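Local structure of MarR Like Protein, TVG0766549 (Thermoplasma volcanium, 3LFK) at residues A[10-15]-A[93-98]; A[39-44]-A[67-72]. The protein is of unknown function but folds like a MarR-type transcriptional regulator with a winged helix-turn-helix motif, so it probably binds DNA, although it was reported as a mechanosensitive channel. All coordinates share one frame; numbering follows the deposited sequence.

Contact 1: A[10-15]-A[93-98]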
loop_
_atom_site.group_PDB
_atom_site.type_symbol
_atom_site.label_atom_id
_atom_site.label_comp_id
_atom_site.label_asym_id
_atom_site.label_seq_id
_atom_site.Cartn_x
_atom_site.Cartn_y
_atom_site.Cartn_z
ATOM N N SER A 10 -2.385 -11.291 -8.492
ATOM C CA SER A 10 -2.417 -11.095 -7.050
ATOM C C SER A 10 -1.018 -11.208 -6.469
ATOM O O SER A 10 -0.212 -12.007 -6.955
ATOM C CB SER A 10 -3.277 -12.162 -6.384
ATOM O OG SER A 10 -3.194 -12.093 -4.993
ATOM N N LYS A 11 -0.714 -10.400 -5.457
ATOM C CA LYS A 11 0.576 -10.511 -4.789
ATOM C C LYS A 11 0.376 -11.185 -3.447
ATOM O O LYS A 11 1.326 -11.337 -2.668
ATOM C CB LYS A 11 1.220 -9.141 -4.553
ATOM C CG LYS A 11 1.571 -8.408 -5.832
ATOM C CD LYS A 11 2.430 -7.179 -5.504
ATOM C CE LYS A 11 2.743 -6.418 -6.789
ATOM N NZ LYS A 11 3.416 -7.294 -7.815
ATOM N N VAL A 12 -0.857 -11.598 -3.152
ATOM C CA VAL A 12 -1.104 -12.240 -1.878
ATOM C C VAL A 12 -1.092 -13.770 -2.071
ATOM O O VAL A 12 -2.015 -14.350 -2.660
ATOM C CB VAL A 12 -2.445 -11.794 -1.273
ATOM C CG1 VAL A 12 -2.703 -12.549 0.023
ATOM C CG2 VAL A 12 -2.413 -10.290 -0.989
ATOM N N LEU A 13 -0.031 -14.406 -1.586
ATOM C CA LEU A 13 0.145 -15.855 -1.701
ATOM C C LEU A 13 -0.607 -16.560 -0.594
ATOM O O LEU A 13 -1.303 -17.554 -0.834
ATOM C CB LEU A 13 1.627 -16.206 -1.615
ATOM C CG LEU A 13 2.408 -15.922 -2.899
ATOM C CD1 LEU A 13 3.908 -16.031 -2.643
ATOM C CD2 LEU A 13 1.962 -16.898 -3.982
ATOM N N VAL A 14 -0.450 -16.044 0.610
ATOM C CA VAL A 14 -1.135 -16.571 1.781
ATOM C C VAL A 14 -1.564 -15.389 2.635
ATOM O O VAL A 14 -0.739 -14.566 3.042
ATOM C CB VAL A 14 -0.217 -17.468 2.647
ATOM C CG1 VAL A 14 -1.039 -18.102 3.771
ATOM C CG2 VAL A 14 0.434 -18.542 1.796
ATOM N N LYS A 15 -2.862 -15.292 2.899
ATOM C CA LYS A 15 -3.354 -14.202 3.734
ATOM C C LYS A 15 -2.906 -14.484 5.165
ATOM O O LYS A 15 -2.712 -15.642 5.547
ATOM C CB LYS A 15 -4.886 -14.124 3.658
ATOM C CG LYS A 15 -5.427 -13.935 2.242
ATOM C CD LYS A 15 -6.953 -13.925 2.203
ATOM C CE LYS A 15 -7.498 -12.650 2.793
ATOM N NZ LYS A 15 -8.964 -12.542 2.588
ATOM N N THR A 93 -6.686 -3.874 2.702
ATOM C CA THR A 93 -6.956 -5.207 3.254
ATOM C C THR A 93 -5.892 -5.421 4.333
ATOM O O THR A 93 -4.956 -4.638 4.454
ATOM C CB THR A 93 -6.741 -6.289 2.209
ATOM O OG1 THR A 93 -5.397 -6.190 1.725
ATOM C CG2 THR A 93 -7.695 -6.114 1.025
ATOM N N SER A 94 -6.009 -6.495 5.108
ATOM C CA SER A 94 -4.999 -6.766 6.121
ATOM C C SER A 94 -3.629 -6.930 5.457
ATOM O O SER A 94 -2.617 -6.533 6.029
ATOM C CB SER A 94 -5.347 -8.030 6.897
ATOM O OG SER A 94 -6.562 -7.842 7.595
ATOM N N GLU A 95 -3.602 -7.499 4.252
ATOM C CA GLU A 95 -2.341 -7.694 3.536
ATOM C C GLU A 95 -1.779 -6.345 3.052
ATOM O O GLU A 95 -0.572 -6.121 3.058
ATOM C CB GLU A 95 -2.532 -8.662 2.366
ATOM C CG GLU A 95 -2.833 -10.112 2.803
ATOM C CD GLU A 95 -4.143 -10.247 3.571
ATOM O OE1 GLU A 95 -5.158 -9.668 3.134
ATOM O OE2 GLU A 95 -4.172 -10.943 4.617
ATOM N N GLY A 96 -2.663 -5.444 2.640
ATOM C CA GLY A 96 -2.211 -4.133 2.210
ATOM C C GLY A 96 -1.653 -3.360 3.402
ATOM O O GLY A 96 -0.662 -2.640 3.254
ATOM N N GLU A 97 -2.279 -3.495 4.567
ATOM C CA GLU A 97 -1.790 -2.825 5.776
ATOM C C GLU A 97 -0.411 -3.382 6.115
ATOM O O GLU A 97 0.519 -2.629 6.427
ATOM C CB GLU A 97 -2.764 -3.056 6.938
ATOM C CG GLU A 97 -4.146 -2.506 6.618
ATOM C CD GLU A 97 -4.771 -1.747 7.751
ATOM O OE1 GLU A 97 -4.859 -2.311 8.863
ATOM O OE2 GLU A 97 -5.184 -0.588 7.520
ATOM N N PHE A 98 -0.272 -4.701 6.025
ATOM C CA PHE A 98 1.003 -5.359 6.305
ATOM C C PHE A 98 2.135 -4.816 5.416
ATOM O O PHE A 98 3.223 -4.466 5.887
ATOM C CB PHE A 98 0.866 -6.878 6.077
ATOM C CG PHE A 98 2.140 -7.646 6.301
ATOM C CD1 PHE A 98 2.529 -8.004 7.585
ATOM C CD2 PHE A 98 2.969 -7.968 5.234
ATOM C CE1 PHE A 98 3.735 -8.675 7.789
ATOM C CE2 PHE A 98 4.172 -8.634 5.430
ATOM C CZ PHE A 98 4.555 -8.988 6.712
#
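Glu95, an acid buried in the first turn of helix 94-116, meets Lys15 through the lysine's carbons rather than through its ammonium group. Its OE2 lies 3.4 Å from Lys15 CB, while Lys15 NZ stays 4.8 Å from Glu95 OE1, too far for the charged atoms to touch. The two side chains cross at about a right angle. A bend in the lysine chain (chi3 72°) carries CE to within 3.8 Å of Glu95 OE1, so the methylenes of Lys15 run past the carboxylate. Lysine fits this exposed place: its methylenes cover the carboxylate while its ammonium stays apart.

The other half of the contact is apolar. Val12 lays both methyls against one side of the Glu95 stem, CG1 3.7 Å from Glu95 CG and CG2 equally close to Glu95 CB. The bend of Glu95 at chi2 (63°) turns its carboxylate away from this hydrocarbon patch and toward the chain at Lys15, where OE2 accepts a hydrogen bond from Gly16 N. The two-stranded antiparallel sheet of 12-14 and 23-24, near the N-terminus, is laid in this way on the first turn of helix 94-116, whose start is capped by Thr93, OG1 accepting from Gly96 N.

Glutamate thus serves both surroundings, its methylenes packing on valine and its carboxylate receiving a backbone N-H. The nearby lysine and the helix N-terminus would both be expected to stabilise its negative charge.

Contact 2: A[39-44]-A[67-72]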
loop_
_atom_site.group_PDB
_atom_site.type_symbol
_atom_site.label_atom_id
_atom_site.label_comp_id
_atom_site.label_asym_id
_atom_site.label_seq_id
_atom_site.Cartn_x
_atom_site.Cartn_y
_atom_site.Cartn_z
ATOM N N VAL A 39 3.258 2.541 -4.741
ATOM C CA VAL A 39 3.752 2.633 -3.382
ATOM C C VAL A 39 3.240 3.938 -2.776
ATOM O O VAL A 39 2.734 3.954 -1.662
ATOM C CB VAL A 39 5.289 2.617 -3.361
ATOM C CG1 VAL A 39 5.788 2.813 -1.929
ATOM C CG2 VAL A 39 5.818 1.274 -3.873
ATOM N N SER A 40 3.367 5.034 -3.516
ATOM C CA SER A 40 2.857 6.317 -3.019
ATOM C C SER A 40 1.374 6.234 -2.629
ATOM O O SER A 40 0.960 6.696 -1.551
ATOM C CB SER A 40 3.043 7.382 -4.106
ATOM O OG SER A 40 4.423 7.620 -4.298
ATOM N N LEU A 41 0.551 5.631 -3.491
ATOM C CA LEU A 41 -0.856 5.526 -3.174
ATOM C C LEU A 41 -1.117 4.622 -1.957
ATOM O O LEU A 41 -1.951 4.917 -1.128
ATOM C CB LEU A 41 -1.646 5.006 -4.378
ATOM C CG LEU A 41 -3.144 4.897 -4.066
ATOM C CD1 LEU A 41 -3.749 6.259 -3.665
ATOM C CD2 LEU A 41 -3.861 4.356 -5.296
ATOM N N LEU A 42 -0.416 3.495 -1.883
ATOM C CA LEU A 42 -0.588 2.589 -0.754
ATOM C C LEU A 42 -0.275 3.299 0.572
ATOM O O LEU A 42 -0.992 3.136 1.559
ATOM C CB LEU A 42 0.328 1.362 -0.943
ATOM C CG LEU A 42 0.199 0.265 0.113
ATOM C CD1 LEU A 42 -1.115 -0.447 -0.065
ATOM C CD2 LEU A 42 1.359 -0.728 -0.032
ATOM N N LEU A 43 0.813 4.067 0.588
ATOM C CA LEU A 43 1.198 4.783 1.803
ATOM C C LEU A 43 0.211 5.917 2.088
ATOM O O LEU A 43 -0.044 6.244 3.248
ATOM C CB LEU A 43 2.633 5.336 1.674
ATOM C CG LEU A 43 3.710 4.258 1.539
ATOM C CD1 LEU A 43 5.094 4.904 1.528
ATOM C CD2 LEU A 43 3.597 3.268 2.664
ATOM N N PHE A 44 -0.350 6.507 1.042
ATOM C CA PHE A 44 -1.335 7.567 1.246
ATOM C C PHE A 44 -2.533 6.935 1.970
ATOM O O PHE A 44 -3.059 7.478 2.935
ATOM C CB PHE A 44 -1.756 8.148 -0.106
ATOM C CG PHE A 44 -2.900 9.123 -0.026
ATOM C CD1 PHE A 44 -2.667 10.477 0.204
ATOM C CD2 PHE A 44 -4.212 8.684 -0.181
ATOM C CE1 PHE A 44 -3.737 11.373 0.277
ATOM C CE2 PHE A 44 -5.286 9.569 -0.113
ATOM C CZ PHE A 44 -5.045 10.917 0.120
ATOM N N GLU A 67 -7.349 6.315 -10.299
ATOM C CA GLU A 67 -8.156 5.107 -10.413
ATOM C C GLU A 67 -7.394 3.938 -11.000
ATOM O O GLU A 67 -7.602 2.797 -10.591
ATOM C CB GLU A 67 -9.429 5.357 -11.225
ATOM C CG GLU A 67 -10.284 6.451 -10.612
ATOM C CD GLU A 67 -11.625 6.603 -11.281
ATOM O OE1 GLU A 67 -11.871 5.937 -12.313
ATOM O OE2 GLU A 67 -12.433 7.398 -10.767
ATOM N N SER A 68 -6.520 4.196 -11.966
ATOM C CA SER A 68 -5.748 3.108 -12.558
ATOM C C SER A 68 -4.764 2.559 -11.530
ATOM O O SER A 68 -4.566 1.339 -11.427
ATOM C CB SER A 68 -4.958 3.603 -13.776
ATOM O OG SER A 68 -4.146 2.568 -14.310
ATOM N N VAL A 69 -4.132 3.459 -10.784
ATOM C CA VAL A 69 -3.174 3.026 -9.765
ATOM C C VAL A 69 -3.912 2.201 -8.692
ATOM O O VAL A 69 -3.443 1.126 -8.272
ATOM C CB VAL A 69 -2.481 4.238 -9.093
ATOM C CG1 VAL A 69 -1.412 3.745 -8.116
ATOM C CG2 VAL A 69 -1.803 5.115 -10.144
ATOM N N LEU A 70 -5.064 2.696 -8.266
ATOM C CA LEU A 70 -5.868 2.000 -7.253
ATOM C C LEU A 70 -6.294 0.614 -7.756
ATOM O O LEU A 70 -6.246 -0.344 -6.986
ATOM C CB LEU A 70 -7.113 2.827 -6.905
ATOM C CG LEU A 70 -8.071 2.193 -5.883
ATOM C CD1 LEU A 70 -7.355 1.863 -4.566
ATOM C CD2 LEU A 70 -9.238 3.165 -5.629
ATOM N N LYS A 71 -6.721 0.510 -9.018
ATOM C CA LYS A 71 -7.136 -0.789 -9.543
ATOM C C LYS A 71 -5.997 -1.786 -9.466
ATOM O O LYS A 71 -6.228 -2.951 -9.222
ATOM C CB LYS A 71 -7.649 -0.688 -10.974
ATOM C CG LYS A 71 -9.050 -0.097 -11.026
ATOM C CD LYS A 71 -9.548 -0.013 -12.473
ATOM C CE LYS A 71 -10.306 1.267 -12.719
ATOM N NZ LYS A 71 -10.729 1.381 -14.142
ATOM N N ASN A 72 -4.765 -1.334 -9.690
ATOM C CA ASN A 72 -3.640 -2.264 -9.539
ATOM C C ASN A 72 -3.526 -2.731 -8.077
ATOM O O ASN A 72 -3.322 -3.915 -7.813
ATOM C CB ASN A 72 -2.327 -1.606 -10.000
ATOM C CG ASN A 72 -2.180 -1.649 -11.496
ATOM O OD1 ASN A 72 -2.313 -2.713 -12.099
ATOM N ND2 ASN A 72 -1.905 -0.510 -12.109
#
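Helices 36-47 and 66-76 come nearest within these segments at Leu41 and Leu70, whose CA atoms are 7.4 Å apart. Leu41 carries the contact from its side, its CB directed toward segment 67-72. With CG anti to the backbone N (chi1 -180°), the side chain reaches across and sets CD2 against the backbone between Val69 and Leu70. Leu41 CD2 lies 3.6 Å from Leu70 N and almost as close to Leu70 CA, so it packs on main chain too.

Val69 CG1 is 3.8 Å from Leu41 CD2 and 4.0 Å from Leu41 CB. Leu70 contributes its CB, 3.9 Å from Leu41 CD2, while its side chain also touches Leu54 of helix 54-60. Leu41 in turn packs on Ile57 of that helix.

Leucine, branched one carbon beyond CB, suits the reaching position; valine presents a methyl close to its own helix. Helix 66-76, packed here on helix 36-47, is probably the recognition helix and 54-60 its helix-turn-helix partner, as in MarR-type winged helices. All three residues are buried and meet through hydrocarbon alone, apart from the Leu70 backbone N beside CD2. The contact therefore depends on van der Waals fit and the exclusion of water.

In the fold
The centres of contacts 1 and 2 lie 14 Å apart, and along the chain contact 2 is nested inside the loop that contact 1 closes. Segments 39-44 and 67-72 join two helices of the domain's core, whereas 10-15 and 93-98 bring a short strand near the N-terminus onto the start of the long helix 94-116. That helix links the two: Leu42 CD1, on helix 36-47, packs 4.0 Å from Gly96 O, and Leu42 also touches Val99 and Ala100. Strands 79-84 and 87-92, consistent with the wing, lie between the two later segments in sequence. Contact 1 joins the N-terminal strand to the long helix, and Leu42 connects that helix to the core held by contact 2.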